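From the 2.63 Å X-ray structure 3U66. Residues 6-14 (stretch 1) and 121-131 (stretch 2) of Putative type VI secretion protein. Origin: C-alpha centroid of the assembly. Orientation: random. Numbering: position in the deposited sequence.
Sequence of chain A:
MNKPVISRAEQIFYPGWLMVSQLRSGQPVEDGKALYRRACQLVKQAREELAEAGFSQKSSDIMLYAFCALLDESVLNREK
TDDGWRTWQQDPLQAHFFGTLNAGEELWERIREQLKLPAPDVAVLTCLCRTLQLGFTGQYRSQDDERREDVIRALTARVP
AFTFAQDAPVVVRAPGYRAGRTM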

# COMPACT_ATOMS: atom_id res chain seq x y z
N ILE A 6 15.46 -4.59 -0.14
CA ILE A 6 16.33 -4.63 1.02
C ILE A 6 15.58 -4.99 2.33
O ILE A 6 14.34 -4.92 2.38
N SER A 7 16.33 -5.39 3.37
CA SER A 7 15.80 -5.78 4.68
C SER A 7 15.76 -4.58 5.62
O SER A 7 14.87 -4.51 6.48
N ARG A 8 16.71 -3.63 5.45
CA ARG A 8 16.79 -2.40 6.24
C ARG A 8 15.51 -1.60 6.03
O ARG A 8 15.00 -1.01 6.97
N ALA A 9 14.96 -1.64 4.80
CA ALA A 9 13.71 -1.01 4.38
C ALA A 9 12.50 -1.68 5.05
O ALA A 9 11.61 -0.98 5.55
N GLU A 10 12.47 -3.03 5.06
CA GLU A 10 11.41 -3.82 5.70
C GLU A 10 11.39 -3.55 7.21
O GLU A 10 10.31 -3.38 7.79
N GLN A 11 12.59 -3.45 7.82
CA GLN A 11 12.85 -3.13 9.23
C GLN A 11 12.15 -1.81 9.62
O GLN A 11 11.63 -1.70 10.74
N ILE A 12 12.21 -0.78 8.73
CA ILE A 12 11.63 0.55 8.91
C ILE A 12 10.08 0.48 8.90
O ILE A 12 9.44 1.16 9.70
N PHE A 13 9.50 -0.29 7.96
CA PHE A 13 8.06 -0.37 7.80
C PHE A 13 7.35 -1.44 8.60
O PHE A 13 6.12 -1.37 8.70
N TYR A 14 8.09 -2.41 9.20
CA TYR A 14 7.50 -3.50 10.01
C TYR A 14 6.51 -3.03 11.09
O TYR A 14 5.39 -3.53 11.10
N ASP A 121 14.70 -0.24 -8.03
CA ASP A 121 15.22 -0.52 -6.69
C ASP A 121 14.43 -1.69 -6.07
O ASP A 121 13.20 -1.62 -5.93
N VAL A 122 15.15 -2.77 -5.76
CA VAL A 122 14.61 -4.00 -5.17
C VAL A 122 13.79 -3.70 -3.88
O VAL A 122 12.71 -4.26 -3.70
N ALA A 123 14.28 -2.74 -3.06
CA ALA A 123 13.62 -2.29 -1.83
C ALA A 123 12.23 -1.69 -2.11
O ALA A 123 11.28 -2.02 -1.40
N VAL A 124 12.11 -0.86 -3.18
CA VAL A 124 10.86 -0.24 -3.62
C VAL A 124 9.87 -1.33 -4.05
O VAL A 124 8.73 -1.32 -3.58
N LEU A 125 10.32 -2.30 -4.89
CA LEU A 125 9.52 -3.44 -5.37
C LEU A 125 9.03 -4.30 -4.23
O LEU A 125 7.94 -4.87 -4.33
N THR A 126 9.85 -4.44 -3.16
CA THR A 126 9.51 -5.22 -1.97
C THR A 126 8.34 -4.57 -1.26
O THR A 126 7.34 -5.23 -0.98
N CYS A 127 8.44 -3.25 -1.02
CA CYS A 127 7.41 -2.45 -0.35
C CYS A 127 6.09 -2.45 -1.10
O CYS A 127 5.04 -2.55 -0.47
N LEU A 128 6.14 -2.40 -2.45
CA LEU A 128 4.96 -2.44 -3.32
C LEU A 128 4.28 -3.82 -3.26
O LEU A 128 3.05 -3.90 -3.39
N CYS A 129 5.07 -4.88 -3.05
CA CYS A 129 4.57 -6.25 -2.90
C CYS A 129 3.92 -6.39 -1.53
O CYS A 129 2.84 -6.97 -1.41
N ARG A 130 4.58 -5.83 -0.51
CA ARG A 130 4.10 -5.85 0.87
C ARG A 130 2.79 -5.07 0.98
O ARG A 130 1.88 -5.53 1.67
N THR A 131 2.68 -3.93 0.23
CA THR A 131 1.49 -3.08 0.18
C THR A 131 0.29 -3.90 -0.33
O THR A 131 -0.78 -3.84 0.26

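The most unusual feature of this contact is the guanidinium of Arg130, which meets two side chains of stretch 1 along its edge. Arg130 NE donates to Glu10 OE1 at 2.8 Å, forming a salt bridge. Arg130 NH2 also reaches Glu10 OE1, at 3.0 Å, in a weak bond. Arg130 NH2 makes a second weak hydrogen bond, to Tyr14 OH at 3.0 Å, and lies near the plane of the tyrosine ring. Glu10 and Tyr14 are one helical turn apart, so one arginine can serve both.

The CA-to-CB bond of Arg130 points toward stretch 1, with chi1 at -135°, between wells, and chi2 p. Glu10 (m, t) and Tyr14 (chi1 m) leave their helix sideways, but their ends come nearer to stretch 2. NH1 of Arg130 bonds elsewhere in the structure.

The two helices run in roughly the same direction, 38° apart, with axes 9.4 Å apart at closest approach. Near the start of the contact the side chains that meet are Ile6, Ala9 and Ala123. Ala9 and Ala123 point toward each other, CB to CB at 4.1 Å. Ile6 CB also lies 4.1 Å from Ala123 CB, while the end of the Ile6 side chain leads away. The backbone comes closer still: Ile6 N is 3.4 Å from Ala123 CA.

The CA-to-CB bond of Thr126 (m) points toward stretch 1. Thr126 CG2 lies 3.8 Å from Glu10 CD, on the same side chain that carries the salt-bridging OE1. Thr126 OG1 donates to Val122 O at 2.8 Å, so the hydroxyl proton is used within its own helix.

The CA-to-CB bond of Phe13 (chi1 m) points toward stretch 2, and the side chain meets Cys127 (m). Phe13 CD2 is 3.8 Å from Cys127 SG, and the sulfur approaches the ring obliquely. Both residues are buried.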

# COMPACT_ATOMS: atom_id res chain seq x y z
CB ILE A 6 17.25 -3.38 1.08
CG1 ILE A 6 18.75 -3.76 0.95
CG2 ILE A 6 16.92 -2.41 2.22
CD1 ILE A 6 19.73 -3.40 2.15
CB SER A 7 16.63 -6.90 5.29
OG SER A 7 17.96 -6.49 5.55
CB ARG A 8 18.03 -1.56 5.88
CG ARG A 8 18.70 -0.92 7.09
CD ARG A 8 20.12 -0.46 6.77
NE ARG A 8 21.11 -0.93 7.76
CZ ARG A 8 22.19 -1.64 7.48
NH1 ARG A 8 22.46 -1.99 6.23
NH2 ARG A 8 23.02 -2.02 8.45
CB ALA A 9 13.58 -1.09 2.87
CB GLU A 10 11.55 -5.32 5.39
CG GLU A 10 11.10 -5.70 3.99
CD GLU A 10 10.85 -7.18 3.80
OE1 GLU A 10 9.68 -7.60 3.93
OE2 GLU A 10 11.82 -7.91 3.51
CB GLN A 11 14.36 -2.93 9.41
CG GLN A 11 15.11 -3.98 10.21
CD GLN A 11 16.55 -3.55 10.49
OE1 GLN A 11 16.95 -2.38 10.33
NE2 GLN A 11 17.36 -4.50 10.95
CB ILE A 12 12.11 1.57 7.81
CG1 ILE A 12 13.60 1.47 7.41
CG2 ILE A 12 11.70 2.99 8.11
CD1 ILE A 12 14.67 1.91 8.42
CB PHE A 13 7.68 -0.45 6.31
CG PHE A 13 7.91 0.81 5.50
CD1 PHE A 13 7.09 1.92 5.66
CD2 PHE A 13 8.92 0.87 4.55
CE1 PHE A 13 7.30 3.07 4.90
CE2 PHE A 13 9.14 2.02 3.80
CZ PHE A 13 8.33 3.12 3.99
CB TYR A 14 8.57 -4.45 10.60
CG TYR A 14 8.96 -5.61 9.71
CD1 TYR A 14 8.00 -6.44 9.15
CD2 TYR A 14 10.30 -5.94 9.53
CE1 TYR A 14 8.36 -7.52 8.35
CE2 TYR A 14 10.68 -7.02 8.73
CZ TYR A 14 9.70 -7.80 8.14
OH TYR A 14 10.06 -8.87 7.36
CB ASP A 121 15.18 0.74 -5.80
CG ASP A 121 16.00 0.69 -4.51
OD1 ASP A 121 16.39 -0.42 -4.08
OD2 ASP A 121 16.22 1.77 -3.91
CB VAL A 122 15.69 -5.10 -5.02
CG1 VAL A 122 16.84 -4.67 -4.11
CG2 VAL A 122 15.10 -6.43 -4.56
CB ALA A 123 14.51 -1.30 -1.09
CB VAL A 124 11.11 0.83 -4.73
CG1 VAL A 124 9.80 1.33 -5.35
CG2 VAL A 124 11.93 2.00 -4.19
CB LEU A 125 10.31 -4.33 -6.36
CG LEU A 125 10.66 -3.81 -7.75
CD1 LEU A 125 11.25 -4.91 -8.58
CD2 LEU A 125 9.47 -3.22 -8.47
CB THR A 126 10.76 -5.41 -1.08
OG1 THR A 126 11.77 -6.09 -1.83
CG2 THR A 126 10.45 -6.17 0.21
CB CYS A 127 7.92 -1.05 -0.08
SG CYS A 127 9.20 -0.97 1.19
CB LEU A 128 5.32 -2.04 -4.76
CG LEU A 128 5.76 -0.59 -4.99
CD1 LEU A 128 6.27 -0.40 -6.39
CD2 LEU A 128 4.64 0.41 -4.71
CB CYS A 129 5.68 -7.27 -3.10
SG CYS A 129 6.17 -7.50 -4.82
CB ARG A 130 5.17 -5.29 1.83
CG ARG A 130 5.37 -6.11 3.10
CD ARG A 130 5.95 -7.48 2.83
NE ARG A 130 6.94 -7.91 3.82
CZ ARG A 130 6.81 -8.97 4.60
NH1 ARG A 130 5.72 -9.73 4.53
NH2 ARG A 130 7.76 -9.28 5.47
CB THR A 131 1.79 -1.80 -0.63
OG1 THR A 131 2.85 -1.08 0.01
CG2 THR A 131 0.57 -0.90 -0.79